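Local coordinates for protein polyporopepsin (Irpex lacteus, PDB 1WKR) that cleaves peptide bonds as a pepsin-like aspartic endopeptidase of broad specificity with milk-clotting activity, at residues Gly190-Gly198 against Asn252-Ile260. Sequence-based numbering, arbitrary orientation.
Sequences GINQSIRYG and NLQSLFFTI. Unlike the reference sequence in segment 190-198: Ser194 (reference Thr).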
# COMPACT_ATOMS: atom_id res chain seq x y z
N GLY A 190 -7.05 2.81 -8.54
CA GLY A 190 -8.04 3.87 -8.18
C GLY A 190 -9.42 3.34 -8.24
O GLY A 190 -9.80 2.61 -9.17
N ILE A 191 -10.21 3.71 -7.24
CA ILE A 191 -11.59 3.30 -7.14
C ILE A 191 -12.46 4.51 -6.76
O ILE A 191 -11.95 5.53 -6.30
CB ILE A 191 -11.81 2.15 -6.10
CG1 ILE A 191 -11.49 2.64 -4.67
CG2 ILE A 191 -10.91 0.94 -6.44
CD1 ILE A 191 -11.85 1.65 -3.60
N ASN A 192 -13.76 4.35 -6.92
CA ASN A 192 -14.72 5.25 -6.35
C ASN A 192 -15.27 4.72 -5.05
O ASN A 192 -15.54 3.51 -4.97
CB ASN A 192 -15.86 5.48 -7.37
CG ASN A 192 -15.33 6.02 -8.68
OD1 ASN A 192 -15.74 5.42 -9.79
ND2 ASN A 192 -14.51 6.93 -8.71
N GLN A 193 -15.44 5.58 -4.04
CA GLN A 193 -16.07 5.13 -2.80
C GLN A 193 -16.71 6.33 -2.12
O GLN A 193 -16.38 7.48 -2.45
CB GLN A 193 -15.05 4.46 -1.83
CG GLN A 193 -14.25 5.45 -1.02
CD GLN A 193 -13.13 4.77 -0.23
OE1 GLN A 193 -12.96 3.56 -0.28
NE2 GLN A 193 -12.40 5.58 0.53
N SER A 194 -17.54 6.08 -1.12
CA SER A 194 -17.95 7.08 -0.16
C SER A 194 -17.64 6.58 1.24
O SER A 194 -17.42 5.39 1.45
CB SER A 194 -19.44 7.40 -0.29
OG SER A 194 -20.18 6.28 0.18
N ILE A 195 -17.64 7.50 2.20
CA ILE A 195 -17.37 7.21 3.59
C ILE A 195 -18.39 7.91 4.47
O ILE A 195 -18.63 9.14 4.30
CB ILE A 195 -15.92 7.66 4.02
CG1 ILE A 195 -14.85 7.18 3.02
CG2 ILE A 195 -15.63 7.11 5.44
CD1 ILE A 195 -13.45 7.73 3.41
N ARG A 196 -18.96 7.19 5.40
CA ARG A 196 -19.82 7.79 6.45
C ARG A 196 -19.34 7.36 7.78
O ARG A 196 -18.67 6.32 7.97
CB ARG A 196 -21.28 7.42 6.20
CG ARG A 196 -21.67 6.28 6.58
CD ARG A 196 -23.38 6.14 6.78
NE ARG A 196 -23.53 4.77 7.24
CZ ARG A 196 -23.53 3.74 6.50
NH1 ARG A 196 -23.38 3.94 5.14
NH2 ARG A 196 -23.65 2.52 6.83
N TYR A 197 -19.67 8.12 8.81
CA TYR A 197 -19.30 7.85 10.21
C TYR A 197 -20.59 7.51 10.95
O TYR A 197 -21.54 8.30 10.94
CB TYR A 197 -18.64 9.09 10.81
CG TYR A 197 -18.32 8.95 12.28
CD1 TYR A 197 -17.20 8.21 12.68
CD2 TYR A 197 -19.13 9.50 13.25
CE1 TYR A 197 -16.89 8.06 14.04
CE2 TYR A 197 -18.81 9.37 14.65
CZ TYR A 197 -17.68 8.69 14.97
OH TYR A 197 -17.31 8.49 16.28
N GLY A 198 -20.65 6.35 11.57
CA GLY A 198 -21.89 5.92 12.25
C GLY A 198 -22.99 5.81 11.24
O GLY A 198 -22.83 5.63 10.03
N ASN A 252 -16.88 6.06 22.81
CA ASN A 252 -17.95 6.51 21.94
C ASN A 252 -17.64 6.51 20.48
O ASN A 252 -18.49 6.89 19.64
CB ASN A 252 -18.38 7.93 22.39
CG ASN A 252 -19.17 7.88 23.67
OD1 ASN A 252 -20.14 7.16 23.80
ND2 ASN A 252 -18.66 8.60 24.63
N LEU A 253 -16.44 6.10 20.08
CA LEU A 253 -16.04 6.10 18.66
C LEU A 253 -16.87 5.12 17.87
O LEU A 253 -16.97 3.95 18.25
CB LEU A 253 -14.55 5.78 18.56
CG LEU A 253 -13.93 5.85 17.14
CD1 LEU A 253 -14.03 7.21 16.51
CD2 LEU A 253 -12.47 5.38 17.17
N GLN A 254 -17.48 5.59 16.80
CA GLN A 254 -18.28 4.72 15.90
C GLN A 254 -17.44 4.24 14.72
O GLN A 254 -16.36 4.78 14.44
CB GLN A 254 -19.48 5.53 15.39
CG GLN A 254 -20.31 6.39 16.36
CD GLN A 254 -20.95 5.40 17.13
OE1 GLN A 254 -21.98 4.69 16.77
NE2 GLN A 254 -20.64 5.34 18.41
N SER A 255 -17.97 3.23 14.02
CA SER A 255 -17.34 2.75 12.79
C SER A 255 -17.37 3.76 11.69
O SER A 255 -18.29 4.61 11.61
CB SER A 255 -17.98 1.48 12.31
OG SER A 255 -17.78 0.45 13.28
N LEU A 256 -16.40 3.69 10.80
CA LEU A 256 -16.48 4.30 9.49
C LEU A 256 -16.98 3.27 8.50
O LEU A 256 -16.51 2.11 8.49
CB LEU A 256 -15.13 4.81 9.01
CG LEU A 256 -14.61 6.02 9.68
CD1 LEU A 256 -13.11 6.27 9.40
CD2 LEU A 256 -15.41 7.29 9.29
N PHE A 257 -17.95 3.64 7.70
CA PHE A 257 -18.54 2.72 6.72
C PHE A 257 -18.15 3.17 5.34
O PHE A 257 -18.51 4.32 4.96
CB PHE A 257 -20.07 2.67 6.88
CG PHE A 257 -20.52 2.14 8.23
CD1 PHE A 257 -20.71 0.79 8.42
CD2 PHE A 257 -20.79 3.00 9.29
CE1 PHE A 257 -21.17 0.30 9.63
CE2 PHE A 257 -21.23 2.48 10.53
CZ PHE A 257 -21.41 1.11 10.66
N PHE A 258 -17.44 2.35 4.62
CA PHE A 258 -16.96 2.66 3.24
C PHE A 258 -17.91 1.92 2.30
O PHE A 258 -18.11 0.71 2.39
CB PHE A 258 -15.56 2.08 3.06
CG PHE A 258 -14.51 2.84 3.86
CD1 PHE A 258 -14.42 2.72 5.26
CD2 PHE A 258 -13.54 3.59 3.20
CE1 PHE A 258 -13.44 3.40 5.95
CE2 PHE A 258 -12.57 4.26 3.91
CZ PHE A 258 -12.52 4.17 5.30
N THR A 259 -18.47 2.65 1.35
CA THR A 259 -19.32 2.02 0.31
C THR A 259 -18.48 1.89 -0.93
O THR A 259 -18.03 2.88 -1.49
CB THR A 259 -20.54 2.84 0.02
OG1 THR A 259 -21.33 2.99 1.23
CG2 THR A 259 -21.43 2.17 -1.06
N ILE A 260 -18.24 0.62 -1.32
CA ILE A 260 -17.36 0.28 -2.47
C ILE A 260 -18.02 -0.84 -3.23
O ILE A 260 -18.40 -1.88 -2.66
CB ILE A 260 -15.98 -0.22 -1.96
CG1 ILE A 260 -15.30 0.84 -1.10
CG2 ILE A 260 -15.12 -0.65 -3.16
CD1 ILE A 260 -14.06 0.32 -0.36
O HOH W 1 -20.41 4.98 2.97
O HOH W 2 -22.30 1.88 3.58
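Ser194 pairs with Thr259 and Arg196 with Phe257 as hydrogen-bonded pairs of an antiparallel ladder, part of the C-terminal lobe of the pepsin fold; Arg196 N to Phe257 O (2.9 Å) and Phe257 N to Arg196 O are both nearly straight. The tightly packed side carries the buried side chains of Ile195, Tyr197, Leu256 and Phe258. Ile195 lays CG2 over the face of the Phe258 ring, 4.3 Å from its centroid, while the Gln193 amide meets the edge of that ring and hands OE1 to Asn308. Helix 222-232 packs on Tyr197 and Leu256. With CG anti to the backbone N (chi1 176°), the Tyr197 ring reaches beyond the paired strands, where Gln254 CB sits over one face and Leu256 CD2 touches the edge; its OH accepts the N-H of Gln254, N to OH 3.0 Å, 176° at the hydrogen. A phenylalanine here would probably leave the Gln254 N-H without its acceptor. On the opposite face Ser194, Arg196, Phe257 and Thr259 are partly exposed and two waters bind. The Arg196 guanidinium lies flat on Phe257, planes 12° apart and centres separated by 4.5 Å, while its NE makes a weak bond to Gly198 O. Ser194 OG stands 3.6 Å from Thr259 OG1; one water donates to Phe257 O and also bonds Thr259 OG1, and the other accepts from Arg196 NH1 and is hydrogen-bonded to Thr259 OG1, both at 2.8 Å.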